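Local coordinates for serine protease MT3772 (Mycobacterium tuberculosis, PDB 3K6Y), which cleaves proteins as a membrane-associated serine protease and is probably required for the bacterium's resistance to acid and oxidative stress, this chain being its protease domain, at residues V70-N73 with A74-A78; F210-A214 with G215-G219. All coordinates share one frame; numbering follows the deposited sequence.

Contact 1: residues V70-N73 with A74-A78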
loop_
_atom_site.group_PDB
_atom_site.type_symbol
_atom_site.label_atom_id
_atom_site.label_comp_id
_atom_site.label_asym_id
_atom_site.label_seq_id
_atom_site.Cartn_x
_atom_site.Cartn_y
_atom_site.Cartn_z
ATOM N N VAL A 70 -18.862 6.055 -1.890
ATOM C CA VAL A 70 -19.038 5.329 -0.643
ATOM C C VAL A 70 -17.775 5.490 0.220
ATOM O O VAL A 70 -16.650 5.355 -0.286
ATOM C CB VAL A 70 -19.293 3.845 -0.937
ATOM C CG1 VAL A 70 -19.144 2.974 0.312
ATOM C CG2 VAL A 70 -20.687 3.677 -1.495
ATOM N N MET A 71 -17.957 5.783 1.509
ATOM C CA MET A 71 -16.838 5.812 2.443
ATOM C C MET A 71 -16.820 4.489 3.235
ATOM O O MET A 71 -17.889 3.954 3.614
ATOM C CB MET A 71 -16.952 7.006 3.411
ATOM C CG MET A 71 -15.781 7.050 4.390
ATOM S SD MET A 71 -15.731 8.590 5.347
ATOM C CE MET A 71 -15.150 9.783 4.137
ATOM N N THR A 72 -15.609 4.004 3.510
ATOM C CA THR A 72 -15.395 2.858 4.383
ATOM C C THR A 72 -14.027 3.036 5.046
ATOM O O THR A 72 -13.381 4.069 4.851
ATOM C CB THR A 72 -15.497 1.522 3.596
ATOM O OG1 THR A 72 -15.445 0.412 4.508
ATOM C CG2 THR A 72 -14.401 1.357 2.537
ATOM N N ASN A 73 -13.599 2.067 5.851
ATOM C CA ASN A 73 -12.230 2.114 6.355
ATOM C C ASN A 73 -11.247 1.581 5.333
ATOM O O ASN A 73 -11.595 0.698 4.541
ATOM C CB ASN A 73 -12.078 1.297 7.638
ATOM C CG ASN A 73 -12.788 1.914 8.837
ATOM O OD1 ASN A 73 -13.528 1.225 9.528
ATOM N ND2 ASN A 73 -12.514 3.184 9.124
ATOM N N ALA A 74 -10.010 2.076 5.388
ATOM C CA ALA A 74 -8.976 1.511 4.532
ATOM C C ALA A 74 -8.805 0.017 4.810
ATOM O O ALA A 74 -8.622 -0.766 3.887
ATOM C CB ALA A 74 -7.664 2.251 4.712
ATOM N N HIS A 75 -8.884 -0.390 6.078
ATOM C CA HIS A 75 -8.627 -1.797 6.391
ATOM C C HIS A 75 -9.719 -2.729 5.888
ATOM O O HIS A 75 -9.525 -3.937 5.853
ATOM C CB HIS A 75 -8.363 -2.012 7.885
ATOM C CG HIS A 75 -9.583 -1.902 8.758
ATOM N ND1 HIS A 75 -9.842 -0.798 9.551
ATOM C CD2 HIS A 75 -10.580 -2.787 9.015
ATOM C CE1 HIS A 75 -10.943 -1.016 10.257
ATOM N NE2 HIS A 75 -11.415 -2.208 9.941
ATOM N N VAL A 76 -10.855 -2.190 5.453
ATOM C CA VAL A 76 -11.886 -3.031 4.849
ATOM C C VAL A 76 -11.497 -3.475 3.432
ATOM O O VAL A 76 -11.992 -4.496 2.962
ATOM C CB VAL A 76 -13.243 -2.298 4.902
ATOM C CG1 VAL A 76 -14.322 -2.938 4.053
ATOM C CG2 VAL A 76 -13.692 -2.212 6.332
ATOM N N VAL A 77 -10.593 -2.731 2.776
ATOM C CA VAL A 77 -10.166 -3.067 1.427
ATOM C C VAL A 77 -8.661 -3.321 1.314
ATOM O O VAL A 77 -8.183 -3.644 0.227
ATOM C CB VAL A 77 -10.601 -1.954 0.392
ATOM C CG1 VAL A 77 -12.116 -1.804 0.376
ATOM C CG2 VAL A 77 -9.923 -0.608 0.683
ATOM N N ALA A 78 -7.930 -3.207 2.423
ATOM C CA ALA A 78 -6.466 -3.323 2.397
ATOM C C ALA A 78 -6.011 -4.655 1.826
ATOM O O ALA A 78 -6.466 -5.702 2.261
ATOM C CB ALA A 78 -5.919 -3.159 3.791
#

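Contact 2: residues F210-A214 with G215-G219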
loop_
_atom_site.group_PDB
_atom_site.type_symbol
_atom_site.label_atom_id
_atom_site.label_comp_id
_atom_site.label_asym_id
_atom_site.label_seq_id
_atom_site.Cartn_x
_atom_site.Cartn_y
_atom_site.Cartn_z
ATOM N N PHE A 210 -14.710 2.063 18.976
ATOM C CA PHE A 210 -13.945 3.219 18.543
ATOM C C PHE A 210 -14.458 3.673 17.191
ATOM O O PHE A 210 -14.702 2.843 16.293
ATOM C CB PHE A 210 -12.469 2.876 18.390
ATOM C CG PHE A 210 -11.788 2.568 19.689
ATOM C CD1 PHE A 210 -11.281 3.597 20.469
ATOM C CD2 PHE A 210 -11.711 1.266 20.151
ATOM C CE1 PHE A 210 -10.652 3.328 21.688
ATOM C CE2 PHE A 210 -11.084 0.979 21.378
ATOM C CZ PHE A 210 -10.571 2.019 22.144
ATOM N N VAL A 211 -14.638 4.989 17.067
ATOM C CA VAL A 211 -15.265 5.617 15.906
ATOM C C VAL A 211 -14.440 6.819 15.472
ATOM O O VAL A 211 -14.165 7.705 16.294
ATOM C CB VAL A 211 -16.695 6.079 16.273
ATOM C CG1 VAL A 211 -17.380 6.727 15.079
ATOM C CG2 VAL A 211 -17.517 4.914 16.804
ATOM N N LEU A 212 -14.029 6.879 14.197
ATOM C CA LEU A 212 -13.355 8.087 13.716
ATOM C C LEU A 212 -14.361 9.203 13.653
ATOM O O LEU A 212 -15.451 9.012 13.119
ATOM C CB LEU A 212 -12.801 7.878 12.307
ATOM C CG LEU A 212 -11.801 6.750 12.101
ATOM C CD1 LEU A 212 -11.549 6.509 10.621
ATOM C CD2 LEU A 212 -10.487 7.057 12.841
ATOM N N THR A 213 -14.033 10.384 14.166
ATOM C CA THR A 213 -15.038 11.446 14.128
ATOM C C THR A 213 -15.299 11.955 12.704
ATOM O O THR A 213 -14.457 11.824 11.813
ATOM C CB THR A 213 -14.678 12.651 15.031
ATOM O OG1 THR A 213 -13.582 13.351 14.449
ATOM C CG2 THR A 213 -14.372 12.228 16.471
ATOM N N ALA A 214 -16.443 12.615 12.522
ATOM C CA ALA A 214 -16.707 13.276 11.254
ATOM C C ALA A 214 -15.580 14.253 10.885
ATOM O O ALA A 214 -15.131 14.302 9.745
ATOM C CB ALA A 214 -18.066 13.995 11.290
ATOM N N GLY A 215 -15.122 15.026 11.875
ATOM C CA GLY A 215 -14.014 15.957 11.661
ATOM C C GLY A 215 -12.731 15.260 11.234
ATOM O O GLY A 215 -11.993 15.775 10.390
ATOM N N GLU A 216 -12.464 14.083 11.809
ATOM C CA GLU A 216 -11.258 13.345 11.488
ATOM C C GLU A 216 -11.250 12.871 10.023
ATOM O O GLU A 216 -10.193 12.820 9.388
ATOM C CB GLU A 216 -11.135 12.137 12.429
ATOM C CG GLU A 216 -9.951 11.218 12.167
ATOM C CD GLU A 216 -8.613 11.913 12.306
ATOM O OE1 GLU A 216 -7.693 11.571 11.536
ATOM O OE2 GLU A 216 -8.456 12.767 13.214
ATOM N N VAL A 217 -12.421 12.491 9.508
ATOM C CA VAL A 217 -12.484 11.939 8.144
ATOM C C VAL A 217 -12.752 13.013 7.087
ATOM O O VAL A 217 -12.620 12.750 5.892
ATOM C CB VAL A 217 -13.488 10.760 8.008
ATOM C CG1 VAL A 217 -13.213 9.693 9.039
ATOM C CG2 VAL A 217 -14.939 11.221 8.082
ATOM N N ALA A 218 -13.056 14.240 7.528
ATOM C CA ALA A 218 -13.460 15.303 6.607
ATOM C C ALA A 218 -12.413 15.600 5.542
ATOM O O ALA A 218 -12.744 15.862 4.378
ATOM C CB ALA A 218 -13.793 16.578 7.383
ATOM N N GLY A 219 -11.145 15.547 5.921
ATOM C CA GLY A 219 -10.054 15.832 5.004
ATOM C C GLY A 219 -10.037 14.888 3.816
ATOM O O GLY A 219 -9.599 15.264 2.722
#

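Contact 1: residues V70-N73 with A74-A78
The Asn73 side chain lies over one face of the His75 imidazole, the two groups side by side and pointing the same way. Its CB sits 3.9 Å from the centroid of the His75 ring, 27° off the ring normal, which makes a CH-pi contact. Further out the amide follows the ring, their planes only 17° apart, and Asn73 OD1 comes to 3.5 Å from His75 CE1. The imidazole reaches this place because its CG stands between the backbone N and carbonyl carbon of His75 (chi1 73°), a choice that brings the ring back alongside Asn73. Both polar ends are held from elsewhere: Asn73 ND2 donates to the main-chain O of Asp104, while His75 ND1 pairs with the carboxylate of Asp104 and NE2 with the hydroxyl of Ser183. The imidazole is thus gripped through both nitrogens, with Asn73 laid against one face.

Between Asn73 and Val77 the chain makes a short helical turn. Val76 N donates to Asn73 O at 3.1 Å, and in the next step Val77 N donates to Ala74 O at 3.0 Å. The turn carries Val76 back toward the end of strand 69-72, where its CB packs 3.5 Å from Thr72 OG1 and both methyls lie about as near. That hydroxyl bonds to the main-chain O of Thr61 and is satisfied although buried against valine. Ile47 touches both Thr72 and Val76, extending the apolar side of the turn. A histidine on the helical turn after a first-barrel strand, bonded to aspartate and serine, is where chymotrypsin-like proteases place the histidine of their catalytic triad, the role predicted for His75, Asp104 and Ser183.

Contact 2: residues F210-A214 with G215-G219
Thr213 stands just before helix 214-218 and caps it: its OG1 accepts from Glu216 N at 3.0 Å, with an N-H...O angle of 148°. The hydroxyl can do this because it stands between the backbone N and the carbonyl carbon of Thr213 (chi1 71°), turned in the direction of the helix start. From there it also rests 3.4 Å from Glu216 CB, the two side chains crossing at about a right angle. The carbonyl of the same threonine takes Val217 N at 3.1 Å, and Val217 N has a second, weak bond to Ala214 O. One residue at the end of the strand therefore binds the helix twice, through its side chain and through its backbone.

The tight side is apolar. Leu212 and Val217 meet at about a right angle, with Val217 CG1 3.8 Å from Leu212 CB and 3.9 Å from Leu212 CD1. Both residues are buried, and Val105 of strand 105-109 touches each of them. Glu216 adds only a longer contact, its CG 4.2 Å from Leu212 CD2, before the chain bends at chi2 and leads the carboxylate away, where OE2 accepts from Asp170 N. Elsewhere the turn is loose: Gly215 and Ala218 are exposed to solvent, and Ala218 lays its CB 3.5 Å from Ala214 O.

Strand 208-213 thus passes straight into the short helix. The strand is paired with 167-175 on one edge and 194-201 on the other; Val217 packs on Val197 of strand 194-201, while Glu216 leans on Arg169 of strand 167-175, and Val105 meets the buried face from the first barrel.

Contact 1 comes first along the chain and is complete before contact 2 begins; their centres lie about 13 Å apart. Each is the end of a strand turning into a short helical piece, but in different six-stranded antiparallel barrels: 69-72 belongs to the first, 208-213 to the second. The two touch directly across the barrel interface, Asn73 ND2 lying 3.8 Å from Leu212 CD1 and Met71 SD 3.9 Å from Val217 CG2. This is the double-barrel layout of chymotrypsin-like proteases, whose catalytic residues gather between the barrels. Contact 1 supplies the predicted histidine, while contact 2 places Leu212 beside this site, its side chain about 5 Å from that of Asp104 at the nearest atoms.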